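Local structure of protein-disulfide isomerase (Novosphingobium aromaticivorans, 3GMF) at residues D5-L10 against E54-V59. The protein probably acts as a thiol-disulfide isomerase of the thioredoxin superfamily, rearranging or exchanging disulfide bonds in other proteins. Numbering follows the deposited sequence.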
loop_
_atom_site.group_PDB
_atom_site.type_symbol
_atom_site.label_atom_id
_atom_site.label_comp_id
_atom_site.label_asym_id
_atom_site.label_seq_id
_atom_site.Cartn_x
_atom_site.Cartn_y
_atom_site.Cartn_z
ATOM N N ASP A 5 -8.155 8.099 -6.178
ATOM C CA ASP A 5 -7.828 6.665 -6.167
ATOM C C ASP A 5 -6.369 6.421 -5.768
ATOM O O ASP A 5 -5.480 7.170 -6.161
ATOM C CB ASP A 5 -8.110 6.016 -7.521
ATOM C CG ASP A 5 -9.571 6.099 -7.908
ATOM O OD1 ASP A 5 -10.416 5.504 -7.214
ATOM O OD2 ASP A 5 -9.872 6.783 -8.896
ATOM N N GLY A 6 -6.152 5.400 -4.945
ATOM C CA GLY A 6 -4.818 5.142 -4.390
ATOM C C GLY A 6 -4.452 6.022 -3.207
ATOM O O GLY A 6 -3.324 5.931 -2.715
ATOM N N HIS A 7 -5.377 6.891 -2.774
ATOM C CA HIS A 7 -5.203 7.687 -1.529
ATOM C C HIS A 7 -6.264 7.258 -0.538
ATOM O O HIS A 7 -7.442 7.129 -0.904
ATOM C CB HIS A 7 -5.435 9.189 -1.745
ATOM C CG HIS A 7 -4.525 9.854 -2.733
ATOM N ND1 HIS A 7 -3.747 10.940 -2.392
ATOM C CD2 HIS A 7 -4.326 9.650 -4.056
ATOM C CE1 HIS A 7 -3.096 11.365 -3.460
ATOM N NE2 HIS A 7 -3.414 10.587 -4.479
ATOM N N HIS A 8 -5.877 7.060 0.714
ATOM C CA HIS A 8 -6.854 6.707 1.761
ATOM C C HIS A 8 -6.532 7.409 3.058
ATOM O O HIS A 8 -5.382 7.416 3.494
ATOM C CB HIS A 8 -6.866 5.208 1.988
ATOM C CG HIS A 8 -7.631 4.458 0.943
ATOM N ND1 HIS A 8 -7.054 4.018 -0.225
ATOM C CD2 HIS A 8 -8.934 4.093 0.883
ATOM C CE1 HIS A 8 -7.965 3.409 -0.962
ATOM N NE2 HIS A 8 -9.112 3.432 -0.307
ATOM N N LEU A 9 -7.546 7.996 3.693
ATOM C CA LEU A 9 -7.287 8.808 4.874
ATOM C C LEU A 9 -7.780 8.140 6.150
ATOM O O LEU A 9 -8.937 7.728 6.234
ATOM C CB LEU A 9 -7.916 10.189 4.726
ATOM C CG LEU A 9 -7.575 11.241 5.787
ATOM C CD1 LEU A 9 -6.113 11.676 5.739
ATOM C CD2 LEU A 9 -8.493 12.437 5.570
ATOM N N LEU A 10 -6.889 8.044 7.132
ATOM C CA LEU A 10 -7.228 7.541 8.468
ATOM C C LEU A 10 -7.253 8.717 9.428
ATOM O O LEU A 10 -6.275 9.462 9.539
ATOM C CB LEU A 10 -6.214 6.493 8.947
ATOM C CG LEU A 10 -6.547 5.765 10.257
ATOM C CD1 LEU A 10 -7.934 5.135 10.201
ATOM C CD2 LEU A 10 -5.498 4.708 10.615
ATOM N N GLU A 54 -2.552 9.746 5.597
ATOM C CA GLU A 54 -2.969 9.553 4.233
ATOM C C GLU A 54 -2.065 8.496 3.606
ATOM O O GLU A 54 -0.880 8.739 3.387
ATOM C CB GLU A 54 -2.849 10.848 3.454
ATOM C CG GLU A 54 -3.348 10.763 2.040
ATOM C CD GLU A 54 -3.329 12.123 1.374
ATOM O OE1 GLU A 54 -3.485 13.146 2.083
ATOM O OE2 GLU A 54 -3.164 12.171 0.153
ATOM N N VAL A 55 -2.619 7.325 3.346
ATOM C CA VAL A 55 -1.847 6.226 2.767
ATOM C C VAL A 55 -1.966 6.318 1.268
ATOM O O VAL A 55 -3.068 6.357 0.724
ATOM C CB VAL A 55 -2.340 4.863 3.291
ATOM C CG1 VAL A 55 -1.692 3.703 2.528
ATOM C CG2 VAL A 55 -2.047 4.766 4.778
ATOM N N ARG A 56 -0.818 6.413 0.615
ATOM C CA ARG A 56 -0.806 6.379 -0.835
ATOM C C ARG A 56 -0.140 5.107 -1.326
ATOM O O ARG A 56 0.948 4.712 -0.868
ATOM C CB ARG A 56 -0.153 7.615 -1.433
ATOM C CG ARG A 56 -0.855 8.922 -1.080
ATOM C CD ARG A 56 -0.064 10.065 -1.650
ATOM N NE ARG A 56 -0.589 11.360 -1.239
ATOM C CZ ARG A 56 -0.184 12.520 -1.741
ATOM N NH1 ARG A 56 0.739 12.555 -2.699
ATOM N NH2 ARG A 56 -0.710 13.642 -1.292
ATOM N N ASN A 57 -0.834 4.443 -2.248
ATOM C CA ASN A 57 -0.302 3.233 -2.865
ATOM C C ASN A 57 0.711 3.628 -3.923
ATOM O O ASN A 57 0.364 4.075 -5.022
ATOM C CB ASN A 57 -1.416 2.385 -3.470
ATOM C CG ASN A 57 -2.418 1.930 -2.439
ATOM O OD1 ASN A 57 -3.595 2.292 -2.492
ATOM N ND2 ASN A 57 -1.966 1.138 -1.501
ATOM N N PHE A 58 1.976 3.465 -3.572
ATOM C CA PHE A 58 3.059 3.753 -4.497
ATOM C C PHE A 58 3.375 2.418 -5.168
ATOM O O PHE A 58 4.093 1.583 -4.603
ATOM C CB PHE A 58 4.266 4.272 -3.730
ATOM C CG PHE A 58 5.385 4.731 -4.611
ATOM C CD1 PHE A 58 5.327 5.965 -5.236
ATOM C CD2 PHE A 58 6.498 3.908 -4.825
ATOM C CE1 PHE A 58 6.368 6.388 -6.064
ATOM C CE2 PHE A 58 7.554 4.317 -5.641
ATOM C CZ PHE A 58 7.490 5.554 -6.257
ATOM N N VAL A 59 2.850 2.233 -6.384
ATOM C CA VAL A 59 2.883 0.903 -7.005
ATOM C C VAL A 59 4.163 0.714 -7.815
ATOM O O VAL A 59 4.384 1.444 -8.787
ATOM C CB VAL A 59 1.655 0.710 -7.909
ATOM C CG1 VAL A 59 1.753 -0.638 -8.632
ATOM C CG2 VAL A 59 0.345 0.802 -7.090
HETATM O O HOH W 1 -4.514 4.133 -0.391
#
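At one margin of the thioredoxin-fold sheet, the short edge strand 7-10 pairs antiparallel with strand 51-57, and H7, E54 and R56 form a polar cluster on one face of the pair. H8 and V55 are a hydrogen-bonded pair, V55 N reaching H8 O at 2.8 Å and H8 N returning to V55 O; N57 N to G6 O (2.9 Å) continues the pairing past the start of the edge strand. The positive phi at G6 (80°) favours a glycine, which has no CB to strain it. In the cluster, H7 ND1 donates to E54 OE2 at 2.9 Å, nearly straight (167°) and almost in the ring plane, meeting the oxygen on its anti side. In the conformer described here, R56 grips the same oxygen with NE (3.0 Å) and NH2 in a salt bridge, both coming from above the carboxylate plane, so three donors converge on OE2. Glutamate fits as a carboxylate acceptor for these donors; its CG stands anti to the backbone N (chi1 -176°), and the extended chain beyond takes the carboxylate to H7. Arginine also supplies a hydrocarbon stem: in the same conformer, R56 CG lies over one face of the H7 imidazole in a CH-pi contact, 4.1 Å from its centroid. An alanine in place of E54 would probably leave H7 ND1 and the R56 guanidinium without their shared acceptor and the imidazole less firmly fixed in rotation. On the opposite face, a water donates to V55 O and N57 OD1; N57 OD1 also bonds N72. Strand 17-23 flanks strand 51-57 on its other side and sends R18 to E54 OE1. Helix 147-164 touches H7 and R56 through E156, while helix 76-88 packs against the face of H8 and V55, F79 stacking on the H8 ring.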